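Long-range contacts in folylpolyglutamate synthase/dihydrofolate synthase (Thermotoga maritima, PDB 1O5Z), which probably adds L-glutamate to dihydropteroate and to tetrahydrofolyl polyglutamates at the expense of ATP, with magnesium as cofactor, in folate biosynthesis: residues L74-Y85 with F144-E155; F169-T177 with V278-L288. All coordinates share one frame; numbering follows the deposited sequence.

Contact 1. Residues L74-Y85 with F144-E155; sequences LVSQGYRVGSYY and FAEKNVDIAVLE
The carbonyl oxygen of Arg80 accepts two backbone bonds from the 144-155 segment, Asp150 N at 2.7 Å and Ile151 N at 3.2 Å, where strands 81-84 and 151-155 begin to run side by side. These are neighbouring parallel strands in the sheet of the P-loop-type Mur ligase middle domain, each entered from a helix that ends in a Schellman motif, at Gly78 and at Asn148. The Asp150 carboxylate answers the bond from its own backbone: its OD2 takes Arg80 N at 2.8 Å, met from above the carboxylate plane on a nearly straight N-H (171°), so Arg80 is held through both N and O. The same OD2 lies at the edge of the Tyr79 ring, whose hydroxyl turns to the Pro289 carbonyl.

Further along, Gly82 N binds Ile151 O, Val153 N binds Gly82 O, and Tyr84 N and O pair with Val153 O and Glu155 N. On one face of the sheet Leu74, from helix 63-77, sets CD1 against Ile151 CD1 (4.0 Å) and Val153 CG2, while Val81 and Ile151 lie alongside each other, pointing the same way. On the other face the Phe144 ring covers Gly82 in a CH-pi contact, CA 3.8 Å from the ring centroid; the ring comes this close because Gly82 has no side chain. Leu154 brings CD2 to within 3.7 Å of Tyr84 CB. At the far end Glu155, with CG anti to the backbone N (179°) and an extended chain, carries OE1 to the edge of the Tyr85 ring, 3.4 Å from Tyr85 CB.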
# COMPACT_ATOMS: atom_id res chain seq x y z
N LEU A 74 15.64 1.80 -6.44
CA LEU A 74 16.06 2.82 -7.37
C LEU A 74 16.54 4.06 -6.68
O LEU A 74 17.49 4.68 -7.14
CB LEU A 74 14.90 3.19 -8.27
CG LEU A 74 14.40 2.11 -9.25
CD1 LEU A 74 13.04 2.54 -9.79
CD2 LEU A 74 15.38 1.93 -10.40
N VAL A 75 15.90 4.42 -5.58
CA VAL A 75 16.40 5.54 -4.75
C VAL A 75 17.82 5.24 -4.23
O VAL A 75 18.66 6.10 -4.30
CB VAL A 75 15.44 5.89 -3.60
CG1 VAL A 75 16.15 6.78 -2.53
CG2 VAL A 75 14.23 6.60 -4.17
N SER A 76 18.07 4.01 -3.76
CA SER A 76 19.42 3.62 -3.34
C SER A 76 20.38 3.69 -4.50
O SER A 76 21.53 3.99 -4.26
CB SER A 76 19.53 2.21 -2.77
OG SER A 76 18.53 2.00 -1.83
N GLN A 77 19.93 3.37 -5.72
CA GLN A 77 20.83 3.37 -6.88
C GLN A 77 21.16 4.78 -7.29
O GLN A 77 22.10 5.02 -8.06
CB GLN A 77 20.24 2.59 -8.04
CG GLN A 77 21.16 2.48 -9.23
CD GLN A 77 22.50 1.84 -8.88
OE1 GLN A 77 22.54 0.84 -8.17
NE2 GLN A 77 23.59 2.41 -9.41
N GLY A 78 20.44 5.72 -6.70
CA GLY A 78 20.71 7.13 -6.92
C GLY A 78 19.84 7.74 -7.99
O GLY A 78 20.10 8.87 -8.39
N TYR A 79 18.84 7.04 -8.48
CA TYR A 79 17.83 7.69 -9.33
C TYR A 79 16.98 8.70 -8.54
O TYR A 79 16.67 8.49 -7.35
CB TYR A 79 16.87 6.66 -9.99
CG TYR A 79 17.53 5.73 -10.99
CD1 TYR A 79 17.92 4.48 -10.60
CD2 TYR A 79 17.75 6.10 -12.31
CE1 TYR A 79 18.51 3.60 -11.47
CE2 TYR A 79 18.39 5.22 -13.21
CZ TYR A 79 18.75 3.96 -12.75
OH TYR A 79 19.35 3.01 -13.54
N ARG A 80 16.55 9.74 -9.23
CA ARG A 80 15.56 10.63 -8.67
C ARG A 80 14.21 9.99 -8.96
O ARG A 80 13.78 9.92 -10.14
CB ARG A 80 15.67 12.01 -9.28
CG ARG A 80 14.84 13.07 -8.59
CD ARG A 80 15.18 14.50 -9.00
NE ARG A 80 15.46 15.22 -7.77
CZ ARG A 80 14.82 16.27 -7.30
NH1 ARG A 80 13.87 16.87 -7.97
NH2 ARG A 80 15.17 16.75 -6.13
N VAL A 81 13.52 9.55 -7.89
CA VAL A 81 12.35 8.73 -8.01
C VAL A 81 11.11 9.41 -7.44
O VAL A 81 11.11 9.83 -6.31
CB VAL A 81 12.57 7.38 -7.26
CG1 VAL A 81 11.35 6.45 -7.30
CG2 VAL A 81 13.79 6.68 -7.83
N GLY A 82 10.04 9.49 -8.24
CA GLY A 82 8.72 9.80 -7.71
C GLY A 82 8.01 8.49 -7.46
O GLY A 82 8.18 7.54 -8.20
N SER A 83 7.26 8.39 -6.39
CA SER A 83 6.50 7.19 -6.12
C SER A 83 5.12 7.60 -5.63
O SER A 83 4.93 8.60 -4.94
CB SER A 83 7.23 6.27 -5.12
OG SER A 83 7.56 6.94 -3.91
N TYR A 84 4.15 6.82 -6.09
CA TYR A 84 2.72 7.12 -5.98
C TYR A 84 1.97 5.96 -5.34
O TYR A 84 2.00 4.88 -5.89
CB TYR A 84 2.13 7.47 -7.34
CG TYR A 84 0.72 7.90 -7.21
CD1 TYR A 84 0.38 8.94 -6.37
CD2 TYR A 84 -0.29 7.25 -7.88
CE1 TYR A 84 -0.94 9.34 -6.23
CE2 TYR A 84 -1.61 7.63 -7.73
CZ TYR A 84 -1.93 8.67 -6.92
OH TYR A 84 -3.26 9.03 -6.77
N TYR A 85 1.37 6.20 -4.17
CA TYR A 85 0.64 5.18 -3.45
C TYR A 85 -0.78 5.59 -3.16
O TYR A 85 -1.13 6.76 -3.26
CB TYR A 85 1.33 4.84 -2.14
CG TYR A 85 2.81 4.51 -2.27
CD1 TYR A 85 3.76 5.51 -2.36
CD2 TYR A 85 3.25 3.19 -2.28
CE1 TYR A 85 5.12 5.20 -2.43
CE2 TYR A 85 4.61 2.88 -2.37
CZ TYR A 85 5.53 3.89 -2.45
OH TYR A 85 6.86 3.59 -2.55
N PHE A 144 5.87 15.11 -9.85
CA PHE A 144 6.98 14.41 -10.41
C PHE A 144 7.59 15.18 -11.53
O PHE A 144 8.80 15.16 -11.66
CB PHE A 144 6.57 13.02 -10.90
CG PHE A 144 5.99 12.16 -9.84
CD1 PHE A 144 6.36 12.30 -8.49
CD2 PHE A 144 5.08 11.17 -10.16
CE1 PHE A 144 5.81 11.50 -7.50
CE2 PHE A 144 4.54 10.35 -9.18
CZ PHE A 144 4.92 10.53 -7.82
N ALA A 145 6.78 15.80 -12.37
CA ALA A 145 7.28 16.67 -13.43
C ALA A 145 7.96 17.94 -12.85
O ALA A 145 9.09 18.28 -13.24
CB ALA A 145 6.13 17.08 -14.38
N GLU A 146 7.31 18.63 -11.91
CA GLU A 146 7.90 19.85 -11.38
C GLU A 146 9.23 19.44 -10.72
O GLU A 146 10.18 20.20 -10.73
CB GLU A 146 6.94 20.68 -10.46
CG GLU A 146 5.46 20.73 -10.91
CD GLU A 146 4.74 22.12 -10.99
OE1 GLU A 146 4.46 22.55 -12.16
OE2 GLU A 146 4.34 22.78 -9.95
N LYS A 147 9.33 18.22 -10.20
CA LYS A 147 10.57 17.82 -9.52
C LYS A 147 11.61 17.20 -10.45
O LYS A 147 12.66 16.76 -9.98
CB LYS A 147 10.28 16.82 -8.38
CG LYS A 147 9.54 17.42 -7.22
CD LYS A 147 10.37 18.45 -6.50
CE LYS A 147 9.61 19.00 -5.30
NZ LYS A 147 10.38 20.05 -4.53
N ASN A 148 11.32 17.13 -11.75
CA ASN A 148 12.31 16.55 -12.69
C ASN A 148 12.79 15.15 -12.29
O ASN A 148 13.97 14.87 -12.28
CB ASN A 148 13.49 17.50 -12.89
CG ASN A 148 13.05 18.91 -13.27
OD1 ASN A 148 12.13 19.10 -14.08
ND2 ASN A 148 13.66 19.90 -12.66
N VAL A 149 11.87 14.27 -11.98
CA VAL A 149 12.25 12.91 -11.58
C VAL A 149 12.77 12.13 -12.79
O VAL A 149 12.46 12.47 -13.93
CB VAL A 149 11.11 12.17 -10.86
CG1 VAL A 149 10.62 12.95 -9.64
CG2 VAL A 149 9.96 11.87 -11.81
N ASP A 150 13.60 11.14 -12.55
CA ASP A 150 14.11 10.26 -13.62
C ASP A 150 13.03 9.23 -13.91
O ASP A 150 12.78 8.87 -15.05
CB ASP A 150 15.35 9.50 -13.17
CG ASP A 150 16.53 10.42 -12.88
OD1 ASP A 150 16.72 11.38 -13.68
OD2 ASP A 150 17.31 10.23 -11.89
N ILE A 151 12.43 8.74 -12.84
CA ILE A 151 11.45 7.70 -12.94
C ILE A 151 10.39 7.80 -11.87
O ILE A 151 10.64 8.23 -10.74
CB ILE A 151 12.14 6.32 -12.95
CG1 ILE A 151 11.12 5.21 -12.87
CG2 ILE A 151 13.18 6.17 -11.86
CD1 ILE A 151 11.71 3.93 -13.27
N ALA A 152 9.17 7.44 -12.27
CA ALA A 152 8.05 7.39 -11.34
C ALA A 152 7.56 5.95 -11.18
O ALA A 152 7.40 5.25 -12.15
CB ALA A 152 6.93 8.32 -11.79
N VAL A 153 7.37 5.50 -9.94
CA VAL A 153 6.80 4.19 -9.64
C VAL A 153 5.40 4.41 -9.18
O VAL A 153 5.15 5.12 -8.22
CB VAL A 153 7.61 3.46 -8.58
CG1 VAL A 153 7.08 2.05 -8.34
CG2 VAL A 153 9.08 3.39 -9.02
N LEU A 154 4.45 3.78 -9.87
CA LEU A 154 3.04 4.03 -9.67
C LEU A 154 2.32 2.79 -9.26
O LEU A 154 2.25 1.82 -9.99
CB LEU A 154 2.43 4.54 -10.97
CG LEU A 154 3.27 5.65 -11.60
CD1 LEU A 154 2.90 5.76 -13.06
CD2 LEU A 154 2.99 6.91 -10.87
N GLU A 155 1.74 2.87 -8.08
CA GLU A 155 0.82 1.89 -7.59
C GLU A 155 -0.60 2.17 -8.16
O GLU A 155 -1.16 3.25 -8.00
CB GLU A 155 0.81 1.91 -6.04
CG GLU A 155 -0.17 0.90 -5.47
CD GLU A 155 -0.35 0.98 -4.01
OE1 GLU A 155 0.23 1.84 -3.34
OE2 GLU A 155 -1.09 0.10 -3.53

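Contact 2. Residues F169-T177 with V278-L288; sequences FPLCSTIVT and VALKTLEATGL
Thr174 and Thr282 meet at a slant, hydroxyl to hydroxyl, with OG1 to OG1 at 2.7 Å, where helix 271-286 packs on strand 173-175 among the parallel strands of the mixed sheet of the Mur ligase middle domain. The bond runs from Thr174 to Thr282, and Thr282 OG1 in turn donates to Val278 O at 2.8 Å, from above the carbonyl plane. Thr282 N reaches that carbonyl from the opposite face, as the helical bond. With OG1 anti to the carbonyl carbon (chi1 -59°) and CG2 anti to the backbone N, Thr174 offers its hydroxyl to Thr282 while its methyl CG2 presses obliquely on Val278 CG1, 3.4 Å away, tighter than usual for two carbons. A valine in place of Thr282 would probably leave the Thr174 hydroxyl without its acceptor and strip Val278 O of its second donor.

Val176 adds a looser touch on Val278 CG2. Toward the other end, Cys172 SG lies 3.8 Å from Ala285 CB, with Val208 of the next strand also beside it. Leu171 and Leu288 cross at about a right angle, CD1 to CD1 at 3.8 Å. Thr286 OG1, buried here without a polar partner, rests 3.1 Å from Leu171 CB.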
# COMPACT_ATOMS: atom_id res chain seq x y z
N PHE A 169 2.75 4.90 -20.12
CA PHE A 169 3.42 3.83 -20.87
C PHE A 169 4.76 3.50 -20.16
O PHE A 169 5.75 4.21 -20.31
CB PHE A 169 3.66 4.28 -22.28
CG PHE A 169 3.41 3.24 -23.26
CD1 PHE A 169 2.12 3.09 -23.80
CD2 PHE A 169 4.45 2.37 -23.65
CE1 PHE A 169 1.86 2.09 -24.72
CE2 PHE A 169 4.22 1.35 -24.60
CZ PHE A 169 2.93 1.20 -25.15
N PRO A 170 4.76 2.47 -19.33
CA PRO A 170 5.86 2.23 -18.43
C PRO A 170 6.99 1.41 -19.04
O PRO A 170 6.87 0.89 -20.14
CB PRO A 170 5.20 1.44 -17.29
CG PRO A 170 4.12 0.68 -17.94
CD PRO A 170 3.67 1.49 -19.13
N LEU A 171 8.07 1.29 -18.29
CA LEU A 171 9.14 0.39 -18.67
C LEU A 171 8.75 -1.09 -18.39
O LEU A 171 9.26 -2.02 -19.02
CB LEU A 171 10.41 0.76 -17.89
CG LEU A 171 10.99 2.15 -18.13
CD1 LEU A 171 12.10 2.41 -17.12
CD2 LEU A 171 11.51 2.24 -19.55
N CYS A 172 7.82 -1.27 -17.46
CA CYS A 172 7.37 -2.56 -17.05
C CYS A 172 6.05 -2.37 -16.35
O CYS A 172 5.83 -1.37 -15.69
CB CYS A 172 8.35 -3.17 -16.05
SG CYS A 172 8.03 -4.92 -15.69
N SER A 173 5.16 -3.34 -16.55
CA SER A 173 3.85 -3.43 -15.89
C SER A 173 3.90 -4.70 -15.06
O SER A 173 4.31 -5.77 -15.54
CB SER A 173 2.72 -3.56 -16.92
OG SER A 173 2.78 -2.50 -17.86
N THR A 174 3.51 -4.55 -13.80
CA THR A 174 3.53 -5.65 -12.85
C THR A 174 2.13 -5.89 -12.32
O THR A 174 1.43 -4.93 -11.94
CB THR A 174 4.47 -5.27 -11.71
OG1 THR A 174 5.77 -5.03 -12.28
CG2 THR A 174 4.66 -6.43 -10.66
N ILE A 175 1.70 -7.14 -12.36
CA ILE A 175 0.49 -7.53 -11.68
C ILE A 175 0.85 -8.53 -10.59
O ILE A 175 1.09 -9.72 -10.85
CB ILE A 175 -0.54 -8.08 -12.66
CG1 ILE A 175 -0.91 -6.99 -13.68
CG2 ILE A 175 -1.81 -8.52 -11.88
CD1 ILE A 175 -1.71 -7.46 -14.88
N VAL A 176 0.96 -8.04 -9.36
CA VAL A 176 1.58 -8.84 -8.33
C VAL A 176 0.76 -10.12 -8.12
O VAL A 176 1.30 -11.23 -8.22
CB VAL A 176 1.75 -8.08 -6.99
CG1 VAL A 176 2.53 -8.97 -5.98
CG2 VAL A 176 2.45 -6.74 -7.17
N THR A 177 -0.54 -9.93 -7.83
CA THR A 177 -1.52 -11.00 -7.74
C THR A 177 -2.87 -10.63 -8.32
O THR A 177 -3.19 -9.47 -8.52
CB THR A 177 -1.76 -11.50 -6.25
OG1 THR A 177 -2.40 -10.49 -5.41
CG2 THR A 177 -0.41 -11.89 -5.58
N VAL A 278 9.14 -10.44 -6.98
CA VAL A 278 8.38 -9.70 -7.99
C VAL A 278 9.03 -8.35 -8.29
O VAL A 278 9.11 -7.97 -9.45
CB VAL A 278 6.89 -9.48 -7.59
CG1 VAL A 278 6.17 -8.65 -8.64
CG2 VAL A 278 6.21 -10.78 -7.42
N ALA A 279 9.43 -7.63 -7.24
CA ALA A 279 10.10 -6.33 -7.38
C ALA A 279 11.41 -6.42 -8.18
O ALA A 279 11.73 -5.55 -9.01
CB ALA A 279 10.35 -5.75 -6.00
N LEU A 280 12.21 -7.47 -7.91
CA LEU A 280 13.49 -7.65 -8.56
C LEU A 280 13.27 -8.03 -10.01
O LEU A 280 13.94 -7.49 -10.90
CB LEU A 280 14.35 -8.69 -7.84
CG LEU A 280 14.73 -8.39 -6.36
CD1 LEU A 280 15.78 -9.38 -5.80
CD2 LEU A 280 15.24 -7.01 -6.22
N LYS A 281 12.33 -8.94 -10.27
CA LYS A 281 11.95 -9.20 -11.68
C LYS A 281 11.44 -7.94 -12.35
O LYS A 281 11.81 -7.64 -13.46
CB LYS A 281 10.94 -10.33 -11.81
CG LYS A 281 10.70 -10.91 -13.27
CD LYS A 281 11.76 -10.59 -14.39
CE LYS A 281 12.88 -11.52 -14.46
NZ LYS A 281 14.02 -10.96 -15.28
N THR A 282 10.60 -7.16 -11.68
CA THR A 282 10.10 -5.98 -12.29
C THR A 282 11.28 -5.14 -12.76
O THR A 282 11.32 -4.69 -13.89
CB THR A 282 9.25 -5.26 -11.28
OG1 THR A 282 8.03 -6.01 -11.06
CG2 THR A 282 8.82 -3.86 -11.82
N LEU A 283 12.27 -5.02 -11.89
CA LEU A 283 13.47 -4.21 -12.13
C LEU A 283 14.38 -4.81 -13.21
O LEU A 283 14.90 -4.07 -14.07
CB LEU A 283 14.25 -4.00 -10.80
CG LEU A 283 13.62 -2.95 -9.85
CD1 LEU A 283 14.28 -2.87 -8.49
CD2 LEU A 283 13.62 -1.60 -10.46
N GLU A 284 14.56 -6.12 -13.20
CA GLU A 284 15.27 -6.78 -14.30
C GLU A 284 14.62 -6.52 -15.67
O GLU A 284 15.30 -6.12 -16.63
CB GLU A 284 15.37 -8.29 -14.06
CG GLU A 284 16.23 -8.67 -12.86
CD GLU A 284 16.35 -10.17 -12.66
OE1 GLU A 284 15.50 -10.95 -13.16
OE2 GLU A 284 17.31 -10.58 -12.01
N ALA A 285 13.30 -6.71 -15.74
CA ALA A 285 12.51 -6.58 -16.97
C ALA A 285 12.55 -5.19 -17.59
O ALA A 285 12.19 -4.98 -18.74
CB ALA A 285 11.05 -6.95 -16.68
N THR A 286 12.92 -4.24 -16.78
CA THR A 286 12.86 -2.84 -17.12
C THR A 286 14.12 -2.41 -17.91
O THR A 286 14.08 -1.43 -18.68
CB THR A 286 12.73 -2.15 -15.75
OG1 THR A 286 11.86 -1.01 -15.80
CG2 THR A 286 14.04 -1.70 -15.23
N GLY A 287 15.22 -3.17 -17.73
CA GLY A 287 16.52 -2.88 -18.28
C GLY A 287 17.38 -1.89 -17.50
O GLY A 287 18.53 -1.70 -17.81
N LEU A 288 16.86 -1.22 -16.49
CA LEU A 288 17.59 -0.15 -15.85
C LEU A 288 18.85 -0.66 -15.19
O LEU A 288 18.86 -1.72 -14.63
CB LEU A 288 16.74 0.54 -14.81
CG LEU A 288 15.55 1.30 -15.36
CD1 LEU A 288 14.50 1.61 -14.23
CD2 LEU A 288 15.98 2.55 -16.10

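Overall arrangement
Both contacts belong to the same eight-stranded sheet of the middle domain, and strand 53-58 lies between strands 151-155 and 173-175. Contact 1 is the more buried and holds two strands edge to edge, mainly by main-chain bonds, with apolar side chains on both faces; contact 2 is partly buried and sets a helix roughly antiparallel to a strand, through side chains and a single hydroxyl bond. Their centres are about 15 Å apart, yet they touch: Leu74 and Ile151 of contact 1 pack on Leu283 and Leu288 of contact 2, so helices 63-77 and 271-286 share one apolar layer over the sheet. Charged side chains sit at both ends of contact 1; contact 2 has none.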